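Long-range contacts in 43.8 kDa insecticidal crystal protein (PDB 4JP0), which acts as one component of a binary insecticidal toxin against western corn rootworm, with the larval midgut epithelium probably its primary target: residues N218-P223 with S306-G311; F48-D53 with P182-N187; N245-Q250 with G266-I271; K206-W211 with E319-N324. All blocks are in the same frame, centred on the assembly; numbering follows the deposited sequence.

Interaction 1 (N218-P223 with S306-G311); sequences NVALRP and SMNSIG
Leu221 and Met307 face each other as a hydrogen-bonded pair in the four-stranded antiparallel sheet of the P42 toxin region, and their side chains lie side by side, pointing the same way. The backbone grips this pair twice, with Leu221 N reaching Met307 O at 2.8 Å and Met307 N reaching Leu221 O at 2.9 Å. Two residues along, Val219 and Ser309 repeat the doubly bonded pattern; Ala220 and Asn308 between them form a non-hydrogen-bonded pair whose side chains turn to the other face. The leucine side chain illustrates the result. Leu221 CB lies 3.7 Å from Met307 O, just beside the carbonyl that accepts its own N-H. Leu221 CG, next, is 3.9 Å from Met307 CE. At the tip the two methyls divide around that same carbon, with Leu221 CD1 pressed to 3.5 Å from Met307 CE, tighter than an ordinary carbon contact, and Leu221 CD2 at 3.7 Å. The methionine chain is extended as far as SD and then bends (chi3 82°), which carries CE back to the leucine fork. On the opposite face Asn308 ND2 comes within 3.9 Å of Ala220 CB. Strand 292-301 lies against the face with Leu221 and Met307, where Ile299 touches both, while strand 225-234 adds Lys227 and Tyr229 against Val219. Strand 327-346 continues the sheet beyond 307-323 through backbone bonds of Tyr346 to Asn308 and of Thr344 to Ile310.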
loop_
_atom_site.group_PDB
_atom_site.type_symbol
_atom_site.label_atom_id
_atom_site.label_comp_id
_atom_site.label_asym_id
_atom_site.label_seq_id
_atom_site.Cartn_x
_atom_site.Cartn_y
_atom_site.Cartn_z
ATOM N N ASN A 218 15.375 27.578 8.334
ATOM C CA ASN A 218 15.330 28.589 9.390
ATOM C C ASN A 218 16.251 29.717 8.957
ATOM O O ASN A 218 17.465 29.546 8.795
ATOM C CB ASN A 218 15.654 28.008 10.780
ATOM C CG ASN A 218 15.373 28.992 11.945
ATOM O OD1 ASN A 218 14.475 29.868 11.884
ATOM N ND2 ASN A 218 16.151 28.840 13.026
ATOM N N VAL A 219 15.657 30.874 8.732
ATOM C CA VAL A 219 16.397 32.001 8.186
ATOM C C VAL A 219 16.177 33.229 9.034
ATOM O O VAL A 219 15.071 33.462 9.499
ATOM C CB VAL A 219 15.892 32.321 6.794
ATOM C CG1 VAL A 219 16.668 33.496 6.208
ATOM C CG2 VAL A 219 16.026 31.091 5.882
ATOM N N ALA A 220 17.244 33.983 9.270
ATOM C CA ALA A 220 17.177 35.242 10.019
ATOM C C ALA A 220 17.401 36.385 9.054
ATOM O O ALA A 220 18.398 36.394 8.325
ATOM C CB ALA A 220 18.231 35.271 11.099
ATOM N N LEU A 221 16.486 37.345 9.050
ATOM C CA LEU A 221 16.597 38.498 8.177
ATOM C C LEU A 221 16.713 39.810 8.922
ATOM O O LEU A 221 16.006 40.056 9.906
ATOM C CB LEU A 221 15.401 38.596 7.222
ATOM C CG LEU A 221 15.299 37.465 6.200
ATOM C CD1 LEU A 221 14.484 36.338 6.763
ATOM C CD2 LEU A 221 14.706 37.967 4.913
ATOM N N ARG A 222 17.579 40.674 8.419
ATOM C CA ARG A 222 17.664 42.018 8.955
ATOM C C ARG A 222 16.616 42.880 8.239
ATOM O O ARG A 222 15.970 42.421 7.303
ATOM C CB ARG A 222 19.081 42.577 8.740
ATOM C CG ARG A 222 20.151 41.631 9.296
ATOM C CD ARG A 222 21.472 42.316 9.659
ATOM N NE ARG A 222 22.114 42.954 8.522
ATOM C CZ ARG A 222 23.287 43.580 8.619
ATOM N NH1 ARG A 222 23.903 43.602 9.779
ATOM N NH2 ARG A 222 23.847 44.182 7.585
ATOM N N PRO A 223 16.424 44.116 8.684
ATOM C CA PRO A 223 15.491 45.017 8.001
ATOM C C PRO A 223 15.824 45.213 6.529
ATOM O O PRO A 223 16.998 45.315 6.128
ATOM C CB PRO A 223 15.660 46.351 8.759
ATOM C CG PRO A 223 16.129 45.956 10.111
ATOM C CD PRO A 223 17.028 44.737 9.881
ATOM N N SER A 306 13.590 43.440 12.197
ATOM C CA SER A 306 14.181 42.158 11.835
ATOM C C SER A 306 13.095 41.100 11.785
ATOM O O SER A 306 12.014 41.319 12.307
ATOM C CB SER A 306 15.251 41.757 12.847
ATOM O OG SER A 306 14.680 41.046 13.934
ATOM N N MET A 307 13.387 39.947 11.187
ATOM C CA MET A 307 12.387 38.908 11.087
ATOM C C MET A 307 13.045 37.544 11.015
ATOM O O MET A 307 14.187 37.429 10.569
ATOM C CB MET A 307 11.568 39.175 9.847
ATOM C CG MET A 307 10.729 38.046 9.341
ATOM S SD MET A 307 10.184 38.518 7.686
ATOM C CE MET A 307 11.489 38.127 6.795
ATOM N N ASN A 308 12.321 36.522 11.477
ATOM C CA ASN A 308 12.776 35.139 11.425
ATOM C C ASN A 308 11.746 34.344 10.629
ATOM O O ASN A 308 10.549 34.627 10.704
ATOM C CB ASN A 308 12.944 34.562 12.845
ATOM C CG ASN A 308 13.853 35.452 13.761
ATOM O OD1 ASN A 308 13.511 35.741 14.924
ATOM N ND2 ASN A 308 14.994 35.892 13.229
ATOM N N SER A 309 12.207 33.346 9.873
ATOM C CA SER A 309 11.296 32.521 9.078
ATOM C C SER A 309 11.703 31.077 9.225
ATOM O O SER A 309 12.855 30.783 9.537
ATOM C CB SER A 309 11.401 32.915 7.605
ATOM O OG SER A 309 10.484 32.195 6.784
ATOM N N ILE A 310 10.748 30.184 9.042
ATOM C CA ILE A 310 11.035 28.774 9.018
ATOM C C ILE A 310 9.984 28.147 8.124
ATOM O O ILE A 310 8.880 28.667 7.988
ATOM C CB ILE A 310 10.997 28.167 10.437
ATOM C CG1 ILE A 310 11.546 26.727 10.419
ATOM C CG2 ILE A 310 9.601 28.200 10.978
ATOM C CD1 ILE A 310 11.909 26.165 11.769
ATOM N N GLY A 311 10.311 27.007 7.534
ATOM C CA GLY A 311 9.382 26.335 6.661
ATOM C C GLY A 311 9.050 24.926 7.108
ATOM O O GLY A 311 9.836 24.281 7.813
#

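Interaction 2 (F48-D53 with P182-N187); sequences FLFPID and PCIMVN
Phe50, on the extended strand 48-52, faces Pro182, where strand 174-182 ends and a 3-10 turn at 183-185 begins; their CA atoms are 6.3 Å apart, and the turn is closed by bonds from Met185 N to Pro182 O and from Val186 N to Cys183 O. Pro182 CB sits over one face of the Phe50 ring as a CH-pi contact, 3.9 Å from the ring centroid and 28° off its normal. The opposite face is met by CD2 of Phe48, toward the rim. Two further residues of the turn approach obliquely: Ile184 CD1 lies 3.6 Å from Phe50 CD1, and Cys183 SG lies 3.8 Å from Phe50 CZ in a sulfur-aromatic contact. The strand belongs to the ricin B-type lectin region, probably a beta-trefoil, and the turn to the P42 toxin region, making this a buried, apolar junction between the two parts of the toxin. Tyr202, at the start of strand 202-221, meets the Phe50 ring edge-to-face, and Ile197 of helix 193-199 also touches it. Two residues along the strand, Ile52 and Met185 cross at about a right angle. The methionine chain is extended beyond CG, with chi3 -166° placing Met185 CE 3.5 Å from Ile52 CG2, tighter than usual for two carbons. Ile58 of strand 56-61 packs on both Ile52 and Ile184.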
loop_
_atom_site.group_PDB
_atom_site.type_symbol
_atom_site.label_atom_id
_atom_site.label_comp_id
_atom_site.label_asym_id
_atom_site.label_seq_id
_atom_site.Cartn_x
_atom_site.Cartn_y
_atom_site.Cartn_z
ATOM N N PHE A 48 -5.854 -20.966 0.064
ATOM C CA PHE A 48 -6.199 -19.657 0.644
ATOM C C PHE A 48 -6.439 -18.679 -0.477
ATOM O O PHE A 48 -5.604 -18.554 -1.402
ATOM C CB PHE A 48 -5.064 -19.152 1.553
ATOM C CG PHE A 48 -5.495 -18.115 2.534
ATOM C CD1 PHE A 48 -5.787 -18.477 3.844
ATOM C CD2 PHE A 48 -5.593 -16.772 2.164
ATOM C CE1 PHE A 48 -6.189 -17.528 4.768
ATOM C CE2 PHE A 48 -6.007 -15.810 3.094
ATOM C CZ PHE A 48 -6.299 -16.195 4.396
ATOM N N LEU A 49 -7.593 -18.023 -0.445
ATOM C CA LEU A 49 -7.928 -17.071 -1.482
ATOM C C LEU A 49 -7.501 -15.681 -1.058
ATOM O O LEU A 49 -7.808 -15.263 0.046
ATOM C CB LEU A 49 -9.438 -17.025 -1.675
ATOM C CG LEU A 49 -10.141 -18.298 -2.100
ATOM C CD1 LEU A 49 -11.613 -17.969 -2.407
ATOM C CD2 LEU A 49 -9.438 -18.873 -3.317
ATOM N N PHE A 50 -6.747 -14.993 -1.904
ATOM C CA PHE A 50 -6.477 -13.550 -1.664
ATOM C C PHE A 50 -7.186 -12.720 -2.730
ATOM O O PHE A 50 -7.175 -13.078 -3.916
ATOM C CB PHE A 50 -4.995 -13.263 -1.720
ATOM C CG PHE A 50 -4.225 -13.805 -0.521
ATOM C CD1 PHE A 50 -3.348 -14.851 -0.662
ATOM C CD2 PHE A 50 -4.391 -13.253 0.731
ATOM C CE1 PHE A 50 -2.604 -15.315 0.409
ATOM C CE2 PHE A 50 -3.669 -13.740 1.824
ATOM C CZ PHE A 50 -2.768 -14.763 1.649
ATOM N N PRO A 51 -7.808 -11.618 -2.329
ATOM C CA PRO A 51 -8.528 -10.781 -3.278
ATOM C C PRO A 51 -7.566 -9.779 -3.932
ATOM O O PRO A 51 -6.642 -9.279 -3.279
ATOM C CB PRO A 51 -9.545 -10.053 -2.383
ATOM C CG PRO A 51 -8.750 -9.822 -1.069
ATOM C CD PRO A 51 -7.824 -11.048 -0.959
ATOM N N ILE A 52 -7.805 -9.510 -5.218
ATOM C CA ILE A 52 -7.066 -8.493 -5.949
ATOM C C ILE A 52 -8.049 -7.602 -6.675
ATOM O O ILE A 52 -9.284 -7.765 -6.563
ATOM C CB ILE A 52 -6.033 -9.134 -6.910
ATOM C CG1 ILE A 52 -6.704 -10.077 -7.921
ATOM C CG2 ILE A 52 -4.934 -9.868 -6.108
ATOM C CD1 ILE A 52 -5.704 -10.605 -8.994
ATOM N N ASP A 53 -7.533 -6.625 -7.399
ATOM C CA ASP A 53 -8.418 -5.677 -8.039
ATOM C C ASP A 53 -9.395 -6.345 -9.024
ATOM O O ASP A 53 -9.173 -7.443 -9.517
ATOM C CB ASP A 53 -7.626 -4.583 -8.787
ATOM C CG ASP A 53 -6.842 -3.638 -7.860
ATOM O OD1 ASP A 53 -7.138 -3.523 -6.634
ATOM O OD2 ASP A 53 -5.886 -2.943 -8.318
ATOM N N PRO A 182 -2.148 -8.898 1.220
ATOM C CA PRO A 182 -1.872 -10.334 1.169
ATOM C C PRO A 182 -0.370 -10.640 1.368
ATOM O O PRO A 182 0.491 -10.029 0.718
ATOM C CB PRO A 182 -2.270 -10.685 -0.252
ATOM C CG PRO A 182 -3.474 -9.768 -0.526
ATOM C CD PRO A 182 -2.977 -8.436 0.104
ATOM N N CYS A 183 -0.063 -11.615 2.212
ATOM C CA CYS A 183 1.325 -11.927 2.514
ATOM C C CYS A 183 2.097 -12.359 1.272
ATOM O O CYS A 183 3.284 -12.122 1.208
ATOM C CB CYS A 183 1.448 -12.974 3.652
ATOM S SG CYS A 183 0.685 -14.564 3.252
ATOM N N ILE A 184 1.413 -12.955 0.292
ATOM C CA ILE A 184 2.075 -13.360 -0.933
ATOM C C ILE A 184 2.685 -12.186 -1.681
ATOM O O ILE A 184 3.603 -12.381 -2.475
ATOM C CB ILE A 184 1.128 -14.182 -1.864
ATOM C CG1 ILE A 184 -0.160 -13.398 -2.140
ATOM C CG2 ILE A 184 0.797 -15.546 -1.207
ATOM C CD1 ILE A 184 -1.004 -13.984 -3.310
ATOM N N MET A 185 2.169 -10.983 -1.437
ATOM C CA MET A 185 2.659 -9.778 -2.107
ATOM C C MET A 185 3.732 -9.077 -1.271
ATOM O O MET A 185 4.198 -7.983 -1.635
ATOM C CB MET A 185 1.501 -8.804 -2.329
ATOM C CG MET A 185 0.431 -9.358 -3.232
ATOM S SD MET A 185 -1.024 -8.325 -3.240
ATOM C CE MET A 185 -2.195 -9.450 -4.013
ATOM N N VAL A 186 4.104 -9.682 -0.156
ATOM C CA VAL A 186 5.093 -9.096 0.735
ATOM C C VAL A 186 6.352 -9.925 0.821
ATOM O O VAL A 186 6.280 -11.102 1.118
ATOM C CB VAL A 186 4.524 -8.950 2.154
ATOM C CG1 VAL A 186 5.639 -8.542 3.138
ATOM C CG2 VAL A 186 3.375 -7.947 2.142
ATOM N N ASN A 187 7.502 -9.310 0.547
ATOM C CA ASN A 187 8.771 -10.004 0.676
ATOM C C ASN A 187 9.287 -9.724 2.076
ATOM O O ASN A 187 9.777 -8.625 2.346
ATOM C CB ASN A 187 9.755 -9.542 -0.405
ATOM C CG ASN A 187 11.184 -9.995 -0.138
ATOM O OD1 ASN A 187 11.395 -11.151 0.297
ATOM N ND2 ASN A 187 12.183 -9.255 -0.359
#

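Interaction 3 (N245-Q250 with G266-I271); sequences NTLGFQ and GGTDEI
Leu247, the last residue of helix 240-247, offers its carbonyl oxygen to Thr268, whose OG1 donates a hydrogen bond of 2.7 Å to Leu247 O. The hydroxyl approaches 25° out of the carbonyl plane. The threonine's first torsion (chi1 43°) sets OG1 between its own backbone N and carbonyl carbon, while Thr268 CG2 stands anti to the carbonyl carbon, 4.1 Å from Leu247 CD2. Leu247 O also receives a CA-H...O contact from Gly267 CA at 3.4 Å, so one oxygen at the end of the helix gathers both neighbours of the 266-271 loop.

Gly248 follows with a positive phi of 79°, the turn by which this helix of the P42 toxin region gives way to strand 249-251. Gly248 CA lies 4.1 Å from Gly267 CA, an approach that leaves no room for a side chain on the side of Gly248 facing the loop; Gly267 too has positive phi, and at both residues these backbone angles by themselves call for glycine. A bridging water ties the backbones together, donating to Gly248 O at 2.8 Å and accepting from Thr268 N at 3.0 Å.

Phe249 then opens strand 249-251. Phe249 CD2 lies 3.5 Å from Thr268 OG1, the hydroxyl standing at the edge of the ring near its plane. Past Thr268 the loop makes a short 3-10 segment and enters helix 272-279. Strand 257-259, antiparallel to 249-251, brings Phe259 against both Phe249 and Thr268, and Met331 of strand 327-346 packs on Leu247.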
loop_
_atom_site.group_PDB
_atom_site.type_symbol
_atom_site.label_atom_id
_atom_site.label_comp_id
_atom_site.label_asym_id
_atom_site.label_seq_id
_atom_site.Cartn_x
_atom_site.Cartn_y
_atom_site.Cartn_z
ATOM N N ASN A 245 11.897 -3.450 -2.672
ATOM C CA ASN A 245 12.114 -4.888 -2.505
ATOM C C ASN A 245 11.065 -5.555 -1.608
ATOM O O ASN A 245 10.898 -6.764 -1.662
ATOM C CB ASN A 245 13.548 -5.193 -2.043
ATOM C CG ASN A 245 14.575 -5.305 -3.246
ATOM O OD1 ASN A 245 14.215 -5.236 -4.446
ATOM N ND2 ASN A 245 15.844 -5.475 -2.903
ATOM N N THR A 246 10.347 -4.779 -0.799
ATOM C CA THR A 246 9.336 -5.364 0.089
ATOM C C THR A 246 7.949 -5.451 -0.531
ATOM O O THR A 246 7.271 -6.452 -0.363
ATOM C CB THR A 246 9.236 -4.600 1.444
ATOM O OG1 THR A 246 10.537 -4.466 2.041
ATOM C CG2 THR A 246 8.512 -5.435 2.457
ATOM N N LEU A 247 7.527 -4.407 -1.240
ATOM C CA LEU A 247 6.179 -4.346 -1.816
ATOM C C LEU A 247 6.120 -4.199 -3.332
ATOM O O LEU A 247 5.043 -4.285 -3.911
ATOM C CB LEU A 247 5.418 -3.177 -1.210
ATOM C CG LEU A 247 5.109 -3.303 0.295
ATOM C CD1 LEU A 247 4.560 -1.997 0.821
ATOM C CD2 LEU A 247 4.134 -4.490 0.530
ATOM N N GLY A 248 7.250 -3.943 -3.981
ATOM C CA GLY A 248 7.222 -3.817 -5.436
ATOM C C GLY A 248 6.713 -2.481 -5.976
ATOM O O GLY A 248 6.200 -2.395 -7.097
ATOM N N PHE A 249 6.820 -1.427 -5.176
ATOM C CA PHE A 249 6.511 -0.089 -5.695
ATOM C C PHE A 249 7.463 0.943 -5.113
ATOM O O PHE A 249 8.124 0.682 -4.104
ATOM C CB PHE A 249 5.018 0.311 -5.611
ATOM C CG PHE A 249 4.516 0.634 -4.240
ATOM C CD1 PHE A 249 4.522 1.942 -3.771
ATOM C CD2 PHE A 249 3.902 -0.343 -3.468
ATOM C CE1 PHE A 249 4.014 2.249 -2.539
ATOM C CE2 PHE A 249 3.407 -0.052 -2.228
ATOM C CZ PHE A 249 3.438 1.232 -1.754
ATOM N N GLN A 250 7.543 2.085 -5.791
ATOM C CA GLN A 250 8.389 3.204 -5.349
ATOM C C GLN A 250 7.595 4.495 -5.304
ATOM O O GLN A 250 6.517 4.594 -5.907
ATOM C CB GLN A 250 9.585 3.397 -6.292
ATOM C CG GLN A 250 9.205 3.785 -7.717
ATOM C CD GLN A 250 10.378 3.684 -8.693
ATOM O OE1 GLN A 250 11.117 2.704 -8.673
ATOM N NE2 GLN A 250 10.538 4.694 -9.552
ATOM N N GLY A 266 6.734 -11.006 -5.462
ATOM C CA GLY A 266 5.768 -10.789 -6.527
ATOM C C GLY A 266 5.250 -9.365 -6.676
ATOM O O GLY A 266 4.794 -8.996 -7.740
ATOM N N GLY A 267 5.319 -8.559 -5.621
ATOM C CA GLY A 267 4.828 -7.180 -5.702
ATOM C C GLY A 267 3.319 -6.974 -5.507
ATOM O O GLY A 267 2.585 -7.911 -5.229
ATOM N N THR A 268 2.869 -5.726 -5.642
ATOM C CA THR A 268 1.484 -5.372 -5.358
ATOM C C THR A 268 0.761 -4.773 -6.557
ATOM O O THR A 268 -0.266 -4.092 -6.394
ATOM C CB THR A 268 1.458 -4.355 -4.198
ATOM O OG1 THR A 268 2.505 -3.392 -4.411
ATOM C CG2 THR A 268 1.831 -5.023 -2.873
ATOM N N ASP A 269 1.262 -5.013 -7.767
ATOM C CA ASP A 269 0.654 -4.424 -8.939
ATOM C C ASP A 269 -0.824 -4.723 -9.044
ATOM O O ASP A 269 -1.560 -3.941 -9.524
ATOM C CB ASP A 269 1.326 -4.815 -10.248
ATOM C CG ASP A 269 0.925 -3.901 -11.368
ATOM O OD1 ASP A 269 1.263 -2.730 -11.274
ATOM O OD2 ASP A 269 0.227 -4.309 -12.283
ATOM N N GLU A 270 -1.219 -5.890 -8.587
ATOM C CA GLU A 270 -2.594 -6.299 -8.736
ATOM C C GLU A 270 -3.532 -5.738 -7.683
ATOM O O GLU A 270 -4.728 -6.049 -7.715
ATOM C CB GLU A 270 -2.727 -7.830 -8.837
ATOM C CG GLU A 270 -2.263 -8.380 -10.174
ATOM C CD GLU A 270 -1.940 -9.866 -10.134
ATOM O OE1 GLU A 270 -1.822 -10.445 -9.038
ATOM O OE2 GLU A 270 -1.761 -10.462 -11.194
ATOM N N ILE A 271 -3.005 -4.949 -6.743
ATOM C CA ILE A 271 -3.876 -4.297 -5.781
ATOM C C ILE A 271 -3.692 -2.781 -5.837
ATOM O O ILE A 271 -4.047 -2.053 -4.897
ATOM C CB ILE A 271 -3.689 -4.843 -4.319
ATOM C CG1 ILE A 271 -2.250 -4.636 -3.835
ATOM C CG2 ILE A 271 -4.084 -6.357 -4.252
ATOM C CD1 ILE A 271 -2.103 -4.670 -2.308
HETATM O O HOH W 1 4.550 -4.535 -7.809
#

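Interaction 4 (K206-W211 with E319-N324); sequences KKYQYW and ELYRYN
Lys206 and Glu319 form a hydrogen-bonded pair, with Lys206 N donating to Glu319 O at 2.9 Å in a nearly straight bond and Glu319 N donating to Lys206 O at 3.0 Å. They join the central strands, 202-221 and 307-323, of the long four-stranded antiparallel sheet in the P42 toxin region of this toxin_10 protein. The segment axes stand at 142° to each other, and only this one pair bridges the two segments, which run on from it in opposite directions. The same sheet face carries Tyr208 and Tyr321, one on each strand, so that a lysine, a glutamate and two tyrosines form a compact cluster at the protein surface.

The Lys206 ammonium is shared. Its strongest partner is Glu327, on strand 327-346, in a salt bridge; NZ also donates to Tyr208 OH at 3.2 Å and lies over one face of the Tyr321 ring, toward the rim, as a cation-pi contact 4.6 Å from the centroid. Such a setting would favour the charged lysine. Glu319 OE2 is bonded to Ser317 OG, which ties down one end of the carboxylate.

Packing fills in around these bonds. The Tyr208 side chain crosses that of Glu319 at about a right angle, its ring and the carboxylate plane 39° apart, with Tyr208 CE1 3.4 Å from Glu319 OE1. The lysine chain, extended beyond CG (chi4 -175°, which carries NZ out over the Tyr321 ring), likewise crosses Tyr321 at about a right angle, and Lys206 CE rests 3.6 Å from Tyr321 CE1.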
loop_
_atom_site.group_PDB
_atom_site.type_symbol
_atom_site.label_atom_id
_atom_site.label_comp_id
_atom_site.label_asym_id
_atom_site.label_seq_id
_atom_site.Cartn_x
_atom_site.Cartn_y
_atom_site.Cartn_z
ATOM N N LYS A 206 0.163 1.016 6.630
ATOM C CA LYS A 206 -0.375 2.254 7.145
ATOM C C LYS A 206 0.275 3.401 6.436
ATOM O O LYS A 206 1.451 3.302 6.021
ATOM C CB LYS A 206 0.028 2.406 8.608
ATOM C CG LYS A 206 -0.334 1.263 9.503
ATOM C CD LYS A 206 -0.130 1.683 10.955
ATOM C CE LYS A 206 -0.285 0.515 11.900
ATOM N NZ LYS A 206 -0.203 0.911 13.312
ATOM N N LYS A 207 -0.485 4.484 6.321
ATOM C CA LYS A 207 0.038 5.765 5.821
ATOM C C LYS A 207 -0.218 6.872 6.839
ATOM O O LYS A 207 -1.379 7.209 7.107
ATOM C CB LYS A 207 -0.579 6.186 4.481
ATOM C CG LYS A 207 0.242 7.308 3.832
ATOM C CD LYS A 207 -0.395 7.936 2.559
ATOM C CE LYS A 207 -1.518 8.921 2.904
ATOM N NZ LYS A 207 -2.103 9.567 1.678
ATOM N N TYR A 208 0.858 7.416 7.414
ATOM C CA TYR A 208 0.769 8.531 8.336
ATOM C C TYR A 208 1.239 9.778 7.645
ATOM O O TYR A 208 2.123 9.723 6.768
ATOM C CB TYR A 208 1.700 8.329 9.522
ATOM C CG TYR A 208 1.307 7.208 10.465
ATOM C CD1 TYR A 208 1.921 5.951 10.403
ATOM C CD2 TYR A 208 0.328 7.397 11.422
ATOM C CE1 TYR A 208 1.535 4.916 11.286
ATOM C CE2 TYR A 208 -0.028 6.370 12.296
ATOM C CZ TYR A 208 0.579 5.140 12.218
ATOM O OH TYR A 208 0.203 4.125 13.113
ATOM N N GLN A 209 0.651 10.907 8.025
ATOM C CA GLN A 209 1.149 12.202 7.560
ATOM C C GLN A 209 1.238 13.138 8.761
ATOM O O GLN A 209 0.569 12.919 9.777
ATOM C CB GLN A 209 0.292 12.788 6.445
ATOM C CG GLN A 209 0.407 12.020 5.136
ATOM C CD GLN A 209 -0.495 12.588 4.059
ATOM O OE1 GLN A 209 -1.639 12.950 4.330
ATOM N NE2 GLN A 209 0.012 12.655 2.822
ATOM N N TYR A 210 2.108 14.131 8.646
ATOM C CA TYR A 210 2.343 15.123 9.676
ATOM C C TYR A 210 3.264 16.189 9.086
ATOM O O TYR A 210 3.843 15.989 8.016
ATOM C CB TYR A 210 3.003 14.496 10.909
ATOM C CG TYR A 210 4.223 13.641 10.635
ATOM C CD1 TYR A 210 5.511 14.148 10.782
ATOM C CD2 TYR A 210 4.088 12.302 10.275
ATOM C CE1 TYR A 210 6.646 13.322 10.550
ATOM C CE2 TYR A 210 5.192 11.498 10.066
ATOM C CZ TYR A 210 6.449 11.995 10.202
ATOM O OH TYR A 210 7.506 11.140 9.959
ATOM N N TRP A 211 3.388 17.313 9.771
ATOM C CA TRP A 211 4.293 18.365 9.351
ATOM C C TRP A 211 5.624 18.222 10.106
ATOM O O TRP A 211 5.635 17.758 11.242
ATOM C CB TRP A 211 3.670 19.725 9.690
ATOM C CG TRP A 211 2.448 20.065 8.878
ATOM C CD1 TRP A 211 1.134 19.948 9.260
ATOM C CD2 TRP A 211 2.431 20.590 7.541
ATOM N NE1 TRP A 211 0.306 20.388 8.250
ATOM C CE2 TRP A 211 1.075 20.774 7.178
ATOM C CE3 TRP A 211 3.431 20.978 6.631
ATOM C CZ2 TRP A 211 0.690 21.292 5.935
ATOM C CZ3 TRP A 211 3.035 21.495 5.357
ATOM C CH2 TRP A 211 1.689 21.644 5.040
ATOM N N GLU A 319 4.287 2.517 6.333
ATOM C CA GLU A 319 4.875 1.565 7.283
ATOM C C GLU A 319 4.118 0.244 7.187
ATOM O O GLU A 319 2.911 0.221 7.217
ATOM C CB GLU A 319 4.782 2.120 8.717
ATOM C CG GLU A 319 5.485 3.473 8.905
ATOM C CD GLU A 319 5.176 4.160 10.247
ATOM O OE1 GLU A 319 4.681 3.519 11.180
ATOM O OE2 GLU A 319 5.432 5.374 10.390
ATOM N N LEU A 320 4.860 -0.843 7.104
ATOM C CA LEU A 320 4.289 -2.158 6.897
ATOM C C LEU A 320 4.575 -3.049 8.089
ATOM O O LEU A 320 5.728 -3.124 8.552
ATOM C CB LEU A 320 4.922 -2.774 5.654
ATOM C CG LEU A 320 4.434 -4.164 5.266
ATOM C CD1 LEU A 320 3.009 -4.086 4.775
ATOM C CD2 LEU A 320 5.324 -4.774 4.164
ATOM N N TYR A 321 3.531 -3.751 8.542
ATOM C CA TYR A 321 3.584 -4.580 9.749
ATOM C C TYR A 321 3.059 -5.999 9.557
ATOM O O TYR A 321 2.018 -6.206 8.885
ATOM C CB TYR A 321 2.693 -3.951 10.826
ATOM C CG TYR A 321 3.066 -2.513 11.186
ATOM C CD1 TYR A 321 2.669 -1.453 10.377
ATOM C CD2 TYR A 321 3.834 -2.231 12.311
ATOM C CE1 TYR A 321 3.001 -0.170 10.683
ATOM C CE2 TYR A 321 4.160 -0.909 12.640
ATOM C CZ TYR A 321 3.756 0.102 11.810
ATOM O OH TYR A 321 4.085 1.420 12.103
ATOM N N ARG A 322 3.791 -6.966 10.126
ATOM C CA ARG A 322 3.279 -8.319 10.265
ATOM C C ARG A 322 2.210 -8.203 11.336
ATOM O O ARG A 322 2.290 -7.323 12.196
ATOM C CB ARG A 322 4.292 -9.236 10.896
ATOM C CG ARG A 322 5.395 -9.701 10.075
ATOM C CD ARG A 322 6.134 -10.890 10.714
ATOM N NE ARG A 322 7.472 -10.938 10.154
ATOM C CZ ARG A 322 8.554 -11.278 10.807
ATOM N NH1 ARG A 322 8.485 -11.637 12.091
ATOM N NH2 ARG A 322 9.713 -11.262 10.154
ATOM N N TYR A 323 1.215 -9.078 11.325
ATOM C CA TYR A 323 0.238 -9.020 12.410
ATOM C C TYR A 323 -0.037 -10.365 12.952
ATOM O O TYR A 323 -0.787 -11.133 12.265
ATOM C CB TYR A 323 -1.108 -8.428 12.027
ATOM C CG TYR A 323 -1.931 -8.216 13.292
ATOM C CD1 TYR A 323 -1.770 -7.067 14.045
ATOM C CD2 TYR A 323 -2.778 -9.202 13.788
ATOM C CE1 TYR A 323 -2.476 -6.849 15.193
ATOM C CE2 TYR A 323 -3.512 -8.990 14.985
ATOM C CZ TYR A 323 -3.341 -7.803 15.671
ATOM O OH TYR A 323 -4.022 -7.516 16.838
ATOM N N ASN A 324 0.536 -10.574 14.167
ATOM C CA ASN A 324 0.570 -11.796 15.006
ATOM C C ASN A 324 -0.081 -11.658 16.377
ATOM O O ASN A 324 0.432 -12.248 17.323
ATOM C CB ASN A 324 2.043 -12.157 15.352
ATOM C CG ASN A 324 2.649 -11.281 16.540
ATOM O OD1 ASN A 324 2.135 -10.221 16.878
ATOM N ND2 ASN A 324 3.756 -11.754 17.145
#

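In the fold
Interactions 1 and 4 join the same two strands, 202-221 and 307-323, at places whose centres are 35 Å apart, showing how far one strand pair runs through this elongated molecule. Interaction 1 lies toward one end, its centre 51 Å from that of interaction 2. The other three cluster near the middle. Interactions 2 and 3, with centres 11 Å apart, meet through backbone: Asp53 N lies 2.9 Å from Glu270 O and Asn187 N lies 3.0 Å from Thr246 O, both probable hydrogen bonds. Leu320 links this group to interaction 4, its CD2 lying 3.8 Å from Leu247 CD2 and 3.9 Å from Val186 CG1. Segment 48-53 of the lectin-like region thus meets 182-187 and 266-271.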